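PDB 6NPS: AxyAgu115A from Amphibacillus xylanus NBRC 15112, which acts as a GH115 alpha-glucuronidase, a glycoside hydrolase that probably releases glucuronic acid from arabinoglucuronoxylan in concert with alpha-arabinofuranosidases. Local coordinates for residues G824-A829 against S956-N961; A28-R33 against A235-V240; F702-V707 against A712-S717. The protein carries 3 engineered substitutions. One frame throughout, in Å; residues are numbered along the deposited sequence.

Contact 1 (G824-A829 against S956-N961)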
loop_
_atom_site.group_PDB
_atom_site.type_symbol
_atom_site.label_atom_id
_atom_site.label_comp_id
_atom_site.label_asym_id
_atom_site.label_seq_id
_atom_site.Cartn_x
_atom_site.Cartn_y
_atom_site.Cartn_z
ATOM N N GLY A 824 -9.568 -12.508 -27.471
ATOM C CA GLY A 824 -9.038 -11.427 -26.654
ATOM C C GLY A 824 -9.615 -11.336 -25.246
ATOM O O GLY A 824 -10.228 -12.269 -24.711
ATOM N N LYS A 825 -9.424 -10.156 -24.644
ATOM C CA LYS A 825 -9.781 -9.965 -23.246
ATOM C C LYS A 825 -11.256 -9.680 -23.079
ATOM O O LYS A 825 -11.830 -10.010 -22.029
ATOM C CB LYS A 825 -8.960 -8.832 -22.632
ATOM C CG LYS A 825 -7.477 -9.218 -22.504
ATOM C CD LYS A 825 -6.667 -8.104 -21.857
ATOM C CE LYS A 825 -6.800 -8.065 -20.333
ATOM N NZ LYS A 825 -5.825 -7.038 -19.740
ATOM N N THR A 826 -11.880 -9.074 -24.087
ATOM C CA THR A 826 -13.284 -8.690 -23.961
ATOM C C THR A 826 -14.101 -9.299 -25.109
ATOM O O THR A 826 -14.050 -10.518 -25.319
ATOM C CB THR A 826 -13.409 -7.150 -23.843
ATOM O OG1 THR A 826 -12.864 -6.491 -24.997
ATOM C CG2 THR A 826 -12.639 -6.628 -22.577
ATOM N N LEU A 827 -14.841 -8.495 -25.869
ATOM C CA LEU A 827 -15.847 -9.067 -26.767
ATOM C C LEU A 827 -15.197 -9.907 -27.868
ATOM O O LEU A 827 -15.513 -11.082 -28.044
ATOM C CB LEU A 827 -16.715 -7.945 -27.350
ATOM C CG LEU A 827 -17.889 -8.360 -28.253
ATOM C CD1 LEU A 827 -18.874 -9.324 -27.537
ATOM C CD2 LEU A 827 -18.597 -7.116 -28.795
ATOM N N SER A 828 -14.273 -9.333 -28.604
ATOM C CA SER A 828 -13.754 -10.009 -29.794
ATOM C C SER A 828 -12.634 -9.143 -30.342
ATOM O O SER A 828 -12.199 -8.178 -29.699
ATOM C CB SER A 828 -14.855 -10.250 -30.842
ATOM O OG SER A 828 -15.314 -9.015 -31.381
ATOM N N ALA A 829 -12.178 -9.469 -31.545
ATOM C CA ALA A 829 -11.096 -8.708 -32.131
ATOM C C ALA A 829 -11.303 -8.736 -33.628
ATOM O O ALA A 829 -12.027 -9.582 -34.146
ATOM C CB ALA A 829 -9.702 -9.304 -31.781
ATOM N N SER A 956 -8.214 0.648 -15.035
ATOM C CA SER A 956 -8.871 -0.651 -14.976
ATOM C C SER A 956 -7.992 -1.652 -15.721
ATOM O O SER A 956 -7.079 -1.269 -16.453
ATOM C CB SER A 956 -10.261 -0.594 -15.595
ATOM O OG SER A 956 -10.167 -0.316 -16.975
ATOM N N TYR A 957 -8.287 -2.938 -15.527
ATOM C CA TYR A 957 -7.563 -3.976 -16.258
ATOM C C TYR A 957 -8.033 -4.078 -17.698
ATOM O O TYR A 957 -7.208 -4.218 -18.601
ATOM C CB TYR A 957 -7.741 -5.327 -15.586
ATOM C CG TYR A 957 -6.772 -6.419 -16.075
ATOM C CD1 TYR A 957 -5.405 -6.197 -16.098
ATOM C CD2 TYR A 957 -7.248 -7.667 -16.441
ATOM C CE1 TYR A 957 -4.496 -7.239 -16.498
ATOM C CE2 TYR A 957 -6.345 -8.722 -16.853
ATOM C CZ TYR A 957 -4.990 -8.488 -16.876
ATOM O OH TYR A 957 -4.114 -9.531 -17.256
ATOM N N LEU A 958 -9.341 -4.028 -17.927
ATOM C CA LEU A 958 -9.926 -4.263 -19.241
ATOM C C LEU A 958 -10.140 -3.006 -20.068
ATOM O O LEU A 958 -10.551 -3.115 -21.226
ATOM C CB LEU A 958 -11.267 -4.977 -19.100
ATOM C CG LEU A 958 -11.257 -6.291 -18.317
ATOM C CD1 LEU A 958 -12.711 -6.741 -18.266
ATOM C CD2 LEU A 958 -10.410 -7.355 -19.055
ATOM N N GLY A 959 -9.905 -1.819 -19.519
ATOM C CA GLY A 959 -10.293 -0.602 -20.190
ATOM C C GLY A 959 -11.752 -0.288 -19.914
ATOM O O GLY A 959 -12.488 -1.123 -19.375
ATOM N N PRO A 960 -12.197 0.920 -20.297
ATOM C CA PRO A 960 -13.573 1.337 -20.007
ATOM C C PRO A 960 -14.544 0.502 -20.804
ATOM O O PRO A 960 -14.260 0.134 -21.938
ATOM C CB PRO A 960 -13.621 2.800 -20.469
ATOM C CG PRO A 960 -12.226 3.160 -20.846
ATOM C CD PRO A 960 -11.469 1.925 -21.085
ATOM N N ASN A 961 -15.699 0.220 -20.223
ATOM C CA ASN A 961 -16.631 -0.587 -20.993
ATOM C C ASN A 961 -17.191 0.241 -22.157
ATOM O O ASN A 961 -17.089 1.462 -22.182
ATOM C CB ASN A 961 -17.726 -1.139 -20.096
ATOM C CG ASN A 961 -18.429 -0.068 -19.335
ATOM O OD1 ASN A 961 -17.875 0.505 -18.399
ATOM N ND2 ASN A 961 -19.670 0.226 -19.729
HETATM O O HOH W 1 -6.827 -4.941 -21.240
#

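Contact 2 (A28-R33 against A235-V240)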
loop_
_atom_site.group_PDB
_atom_site.type_symbol
_atom_site.label_atom_id
_atom_site.label_comp_id
_atom_site.label_asym_id
_atom_site.label_seq_id
_atom_site.Cartn_x
_atom_site.Cartn_y
_atom_site.Cartn_z
ATOM N N ALA A 28 3.016 -59.065 -39.911
ATOM C CA ALA A 28 2.655 -57.750 -39.406
ATOM C C ALA A 28 3.780 -57.165 -38.558
ATOM O O ALA A 28 4.539 -57.896 -37.919
ATOM C CB ALA A 28 1.375 -57.841 -38.570
ATOM N N LEU A 29 3.865 -55.832 -38.562
ATOM C CA LEU A 29 4.802 -55.121 -37.709
ATOM C C LEU A 29 4.401 -55.279 -36.255
ATOM O O LEU A 29 3.216 -55.210 -35.902
ATOM C CB LEU A 29 4.869 -53.636 -38.083
ATOM C CG LEU A 29 5.490 -53.436 -39.488
ATOM C CD1 LEU A 29 5.137 -52.084 -40.136
ATOM C CD2 LEU A 29 7.004 -53.703 -39.550
ATOM N N SER A 30 5.411 -55.483 -35.407
ATOM C CA SER A 30 5.173 -55.701 -33.985
ATOM C C SER A 30 4.354 -54.573 -33.368
ATOM O O SER A 30 3.441 -54.816 -32.564
ATOM C CB SER A 30 6.520 -55.819 -33.275
ATOM O OG SER A 30 6.418 -56.680 -32.163
ATOM N N GLY A 31 4.682 -53.330 -33.716
ATOM C CA GLY A 31 3.963 -52.203 -33.151
ATOM C C GLY A 31 2.506 -52.151 -33.592
ATOM O O GLY A 31 1.639 -51.731 -32.829
ATOM N N VAL A 32 2.229 -52.540 -34.842
ATOM C CA VAL A 32 0.857 -52.569 -35.343
ATOM C C VAL A 32 0.046 -53.631 -34.609
ATOM O O VAL A 32 -1.084 -53.378 -34.182
ATOM C CB VAL A 32 0.867 -52.791 -36.864
ATOM C CG1 VAL A 32 -0.554 -53.069 -37.376
ATOM C CG2 VAL A 32 1.489 -51.583 -37.553
ATOM N N ARG A 33 0.627 -54.809 -34.397
ATOM C CA ARG A 33 -0.048 -55.841 -33.616
ATOM C C ARG A 33 -0.362 -55.355 -32.201
ATOM O O ARG A 33 -1.463 -55.597 -31.691
ATOM C CB ARG A 33 0.812 -57.104 -33.576
ATOM C CG ARG A 33 0.035 -58.406 -33.760
ATOM C CD ARG A 33 0.873 -59.457 -34.478
ATOM N NE ARG A 33 2.226 -59.502 -33.930
ATOM C CZ ARG A 33 3.335 -59.650 -34.656
ATOM N NH1 ARG A 33 3.257 -59.770 -35.978
ATOM N NH2 ARG A 33 4.522 -59.666 -34.058
ATOM N N ALA A 235 9.350 -46.788 -28.310
ATOM C CA ALA A 235 8.952 -45.723 -29.234
ATOM C C ALA A 235 9.137 -46.171 -30.685
ATOM O O ALA A 235 8.247 -46.003 -31.534
ATOM C CB ALA A 235 9.757 -44.441 -28.966
ATOM N N ASP A 236 10.302 -46.721 -30.977
ATOM C CA ASP A 236 10.635 -47.153 -32.326
ATOM C C ASP A 236 9.697 -48.260 -32.804
ATOM O O ASP A 236 9.319 -48.287 -33.973
ATOM C CB ASP A 236 12.076 -47.626 -32.344
ATOM C CG ASP A 236 12.478 -48.199 -33.679
ATOM O OD1 ASP A 236 12.743 -47.396 -34.612
ATOM O OD2 ASP A 236 12.528 -49.445 -33.784
ATOM N N GLU A 237 9.314 -49.176 -31.913
ATOM C CA GLU A 237 8.328 -50.203 -32.256
ATOM C C GLU A 237 6.984 -49.583 -32.674
ATOM O O GLU A 237 6.375 -49.985 -33.675
ATOM C CB GLU A 237 8.151 -51.138 -31.066
ATOM C CG GLU A 237 7.335 -52.358 -31.361
ATOM C CD GLU A 237 7.299 -53.340 -30.206
ATOM O OE1 GLU A 237 7.531 -52.928 -29.043
ATOM O OE2 GLU A 237 7.037 -54.534 -30.473
ATOM N N TYR A 238 6.503 -48.609 -31.914
ATOM C CA TYR A 238 5.252 -47.965 -32.252
ATOM C C TYR A 238 5.378 -46.971 -33.401
ATOM O O TYR A 238 4.349 -46.510 -33.905
ATOM C CB TYR A 238 4.710 -47.219 -31.043
ATOM C CG TYR A 238 4.013 -48.048 -29.979
ATOM C CD1 TYR A 238 2.954 -48.911 -30.303
ATOM C CD2 TYR A 238 4.380 -47.935 -28.650
ATOM C CE1 TYR A 238 2.305 -49.638 -29.319
ATOM C CE2 TYR A 238 3.747 -48.653 -27.671
ATOM C CZ TYR A 238 2.710 -49.505 -27.996
ATOM O OH TYR A 238 2.090 -50.217 -26.995
ATOM N N GLY A 239 6.589 -46.597 -33.806
ATOM C CA GLY A 239 6.729 -45.530 -34.781
ATOM C C GLY A 239 6.485 -44.146 -34.215
ATOM O O GLY A 239 6.158 -43.232 -34.974
ATOM N N VAL A 240 6.631 -43.959 -32.904
ATOM C CA VAL A 240 6.729 -42.625 -32.321
ATOM C C VAL A 240 8.135 -42.105 -32.616
ATOM O O VAL A 240 9.122 -42.673 -32.148
ATOM C CB VAL A 240 6.444 -42.649 -30.817
ATOM C CG1 VAL A 240 6.737 -41.269 -30.170
ATOM C CG2 VAL A 240 5.002 -43.095 -30.572
HETATM O O HOH W 2 6.816 -52.250 -35.083
#

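Contact 3 (F702-V707 against A712-S717)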
loop_
_atom_site.group_PDB
_atom_site.type_symbol
_atom_site.label_atom_id
_atom_site.label_comp_id
_atom_site.label_asym_id
_atom_site.label_seq_id
_atom_site.Cartn_x
_atom_site.Cartn_y
_atom_site.Cartn_z
ATOM N N PHE A 702 -26.432 3.499 -6.131
ATOM C CA PHE A 702 -25.377 3.862 -5.195
ATOM C C PHE A 702 -25.562 3.042 -3.931
ATOM O O PHE A 702 -26.616 2.434 -3.719
ATOM C CB PHE A 702 -25.377 5.378 -4.917
ATOM C CG PHE A 702 -26.610 5.910 -4.243
ATOM C CD1 PHE A 702 -27.717 6.348 -4.998
ATOM C CD2 PHE A 702 -26.662 6.017 -2.854
ATOM C CE1 PHE A 702 -28.846 6.890 -4.361
ATOM C CE2 PHE A 702 -27.768 6.551 -2.211
ATOM C CZ PHE A 702 -28.883 6.997 -2.959
ATOM N N THR A 703 -24.531 3.023 -3.073
ATOM C CA THR A 703 -24.562 2.196 -1.882
ATOM C C THR A 703 -24.341 3.069 -0.662
ATOM O O THR A 703 -23.635 4.083 -0.719
ATOM C CB THR A 703 -23.500 1.076 -2.001
ATOM O OG1 THR A 703 -23.812 0.300 -3.162
ATOM C CG2 THR A 703 -23.490 0.132 -0.783
ATOM N N ILE A 704 -24.981 2.680 0.438
ATOM C CA ILE A 704 -24.772 3.267 1.759
ATOM C C ILE A 704 -24.232 2.165 2.673
ATOM O O ILE A 704 -24.834 1.086 2.754
ATOM C CB ILE A 704 -26.080 3.855 2.326
ATOM C CG1 ILE A 704 -26.723 4.827 1.333
ATOM C CG2 ILE A 704 -25.851 4.559 3.688
ATOM C CD1 ILE A 704 -28.180 5.122 1.659
ATOM N N SER A 705 -23.104 2.440 3.365
ATOM C CA SER A 705 -22.354 1.429 4.098
ATOM C C SER A 705 -22.005 1.895 5.495
ATOM O O SER A 705 -21.606 3.050 5.701
ATOM C CB SER A 705 -21.031 1.069 3.402
ATOM O OG SER A 705 -21.286 0.629 2.097
ATOM N N SER A 706 -22.068 0.948 6.429
ATOM C CA SER A 706 -21.668 1.159 7.820
ATOM C C SER A 706 -20.146 1.224 7.989
ATOM O O SER A 706 -19.402 0.395 7.447
ATOM C CB SER A 706 -22.174 0.011 8.701
ATOM O OG SER A 706 -23.584 -0.054 8.711
ATOM N N VAL A 707 -19.703 2.162 8.818
ATOM C CA VAL A 707 -18.335 2.181 9.322
ATOM C C VAL A 707 -18.282 1.951 10.806
ATOM O O VAL A 707 -17.190 1.789 11.345
ATOM C CB VAL A 707 -17.615 3.503 8.987
ATOM C CG1 VAL A 707 -17.527 3.681 7.485
ATOM C CG2 VAL A 707 -18.340 4.659 9.627
ATOM N N ALA A 712 -27.500 3.587 12.423
ATOM C CA ALA A 712 -27.347 4.833 11.681
ATOM C C ALA A 712 -28.490 4.931 10.684
ATOM O O ALA A 712 -28.586 4.084 9.797
ATOM C CB ALA A 712 -26.008 4.851 10.937
ATOM N N GLU A 713 -29.346 5.935 10.829
ATOM C CA GLU A 713 -30.471 6.128 9.914
ATOM C C GLU A 713 -30.094 7.042 8.756
ATOM O O GLU A 713 -29.360 8.015 8.931
ATOM C CB GLU A 713 -31.672 6.743 10.650
ATOM C CG GLU A 713 -32.236 5.893 11.766
ATOM C CD GLU A 713 -33.555 6.445 12.313
ATOM O OE1 GLU A 713 -34.417 6.856 11.499
ATOM O OE2 GLU A 713 -33.725 6.472 13.555
ATOM N N TYR A 714 -30.605 6.734 7.569
ATOM C CA TYR A 714 -30.438 7.618 6.429
ATOM C C TYR A 714 -31.813 8.057 5.916
ATOM O O TYR A 714 -32.818 7.372 6.140
ATOM C CB TYR A 714 -29.617 6.915 5.298
ATOM C CG TYR A 714 -30.139 5.564 4.866
ATOM C CD1 TYR A 714 -31.100 5.459 3.868
ATOM C CD2 TYR A 714 -29.681 4.389 5.466
ATOM C CE1 TYR A 714 -31.590 4.219 3.459
ATOM C CE2 TYR A 714 -30.157 3.148 5.065
ATOM C CZ TYR A 714 -31.116 3.074 4.066
ATOM O OH TYR A 714 -31.605 1.857 3.674
ATOM N N HIS A 715 -31.854 9.197 5.223
ATOM C CA HIS A 715 -33.078 9.702 4.588
ATOM C C HIS A 715 -32.733 10.209 3.190
ATOM O O HIS A 715 -31.816 11.024 3.015
ATOM C CB HIS A 715 -33.727 10.819 5.434
ATOM C CG HIS A 715 -33.716 10.534 6.911
ATOM N ND1 HIS A 715 -34.581 9.637 7.509
ATOM C CD2 HIS A 715 -32.910 10.995 7.903
ATOM C CE1 HIS A 715 -34.323 9.574 8.806
ATOM N NE2 HIS A 715 -33.312 10.387 9.071
ATOM N N ILE A 716 -33.448 9.719 2.190
ATOM C CA ILE A 716 -33.164 10.003 0.791
ATOM C C ILE A 716 -34.325 10.779 0.170
ATOM O O ILE A 716 -35.486 10.378 0.296
ATOM C CB ILE A 716 -32.911 8.688 0.034
ATOM C CG1 ILE A 716 -31.689 7.994 0.635
ATOM C CG2 ILE A 716 -32.710 8.942 -1.448
ATOM C CD1 ILE A 716 -31.717 6.472 0.505
ATOM N N SER A 717 -34.021 11.872 -0.520
ATOM C CA SER A 717 -35.052 12.571 -1.271
ATOM C C SER A 717 -34.457 13.104 -2.560
ATOM O O SER A 717 -33.228 13.220 -2.700
ATOM C CB SER A 717 -35.671 13.719 -0.459
ATOM O OG SER A 717 -34.676 14.684 -0.186
#

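Contact 1 (G824-A829 against S956-N961)
Lys825 NZ is gripped from several directions: it donates to a water at 2.8 Å, makes a weak 3.3 Å bond to Tyr957 O, bonds to Asn912 O, and sits over the Tyr957 ring. This last contact is a cation-pi interaction in the GH115 C-terminal domain, where the loop leading into strand 828-833 meets the loop beyond strand 940-948. NZ lies 3.3 Å from the ring centroid and only 12° off the normal, with CE following over the same face. The lysine chain is straight until it bends at chi3 (80°), which sets the ammonium over the ring centre, the two side chains crossing at about a right angle. The same water donates to Tyr957 O, so a water bridge runs beside the weak direct bond from NZ. Beyond the ring, Tyr957 OH bonds to Asn519 O, and Glu537 takes the backbone N-H groups of Tyr957 and Leu958, so the loop is tied to the helical region as well. With an alanine here in place of Tyr957, the ammonium is likely to lose its aromatic face and Asn519 O its phenol partner. Apolar contacts complete the join: Leu958 CD2 is 3.9 Å from Lys825 CE, and Thr826 CG2 reaches Leu958 CB at 4.1 Å.

Contact 2 (A28-R33 against A235-V240)
Gly31 brings its CA within 3.3 Å of Glu237 O in a CA-H...O contact, an approach that a side chain would block, because a CB on Gly31 would clash with that same carbonyl oxygen. Here the first turn of helix 30-47 abuts the last turn of helix 230-238. The latter, which leads into strand 241-242 of the parallel sheet of the TIM-barrel region, ends in a Schellman motif with Gly239 as its C-prime residue. A water joins the two helix ends, accepting from Gly31 N at 2.8 Å and donating to Glu237 O at 2.7 Å; Lys120 NZ also bonds to this oxygen. Besides the water bridge, Ser30 OG donates to Glu237 OE2 at 2.8 Å, nearly in line with the C-O bond. Glu237 spans the gap because its CG stands anti to the backbone N (chi1 -171°) and the chain continues extended. Tyr238 CD1 comes to 4.0 Å from Gly31 O, obliquely to the ring, while its hydroxyl bonds to Asp199. The first-turn N-H of one helix thus faces, through water, a last-turn carbonyl of the other; the start of helix 30-47 and the weak, long ion pair with Lys34 would probably favour the negative charge on Glu237.

Contact 3 (F702-V707 against A712-S717)
The strands of 702-707 and 712-717 run in roughly opposite directions but are not paired: their closest CA atoms, those of Ile704 and Tyr714, are 8.5 Å apart, and the backbones exchange no bonds. The few residues between them carry the chain from one sheet of a beta sandwich to the other, making a beta arch and not a hairpin. Strand 700-706 is instead bonded within its own sheet, Ile704 to Glu740 and Ser705 to Leu667, whereas strand 712-718 lies between 754-763 and 729-732 in the facing sheet.

Across the gap Ile704 points toward 712-717, and Tyr714 and Ile716 point back toward 702-707. Ile704 carries the contact through one atom, its terminal CD1, which rests over a face of the Tyr714 ring as a CH-pi interaction. The methyl lies 3.8 Å from the ring centroid and 17° off the normal, displaced toward the CG-CD1 side, so that Tyr714 CD1 is its nearest ring atom at 3.7 Å. Tyr714 has its CG between the backbone N and the carbonyl carbon (chi1 53°), a setting that holds the ring face where Ile704 can reach it. From the next inward position of the same strand, Ile716 CD1 comes to 4.0 Å from Ile704 CD1, and Phe702 CZ approaches Ile716 CD1 at 4.5 Å.

Leu732 packs on both Ile704 and Tyr714, and Leu666 on Ile704, extending the apolar layer. The alternate residues point elsewhere: Thr703 OG1 bonds to Asp671 and His715 ND1 to Asn729. With aliphatic carbon and an aromatic face as the only groups meeting between the two segments, their cohesion rests on dispersion and burial, a hydrophobic seam between the sheets that depends on shape and not on directed bonds.

Along the chain the contacts come in series: contact 2 closes first, then contact 3, and contact 1 last. Contact 2 joins the N-terminal helix 30-47 to helix 230-238 of the TIM-barrel region, contact 3 packs strand 700-706 of one sheet of a sandwich against strand 712-718 of the other, and contact 1 ties loops of the C-terminal domain. They share no helix or strand. Centres of contacts 2 and 3 are about 75 Å apart, those of contacts 1 and 2 about 49 Å, and those of contacts 1 and 3 about 33 Å. Contacts 1 and 3 lie on the same side of the chain's centre, opposite contact 2, so the three occupy well-separated regions of an elongated enzyme.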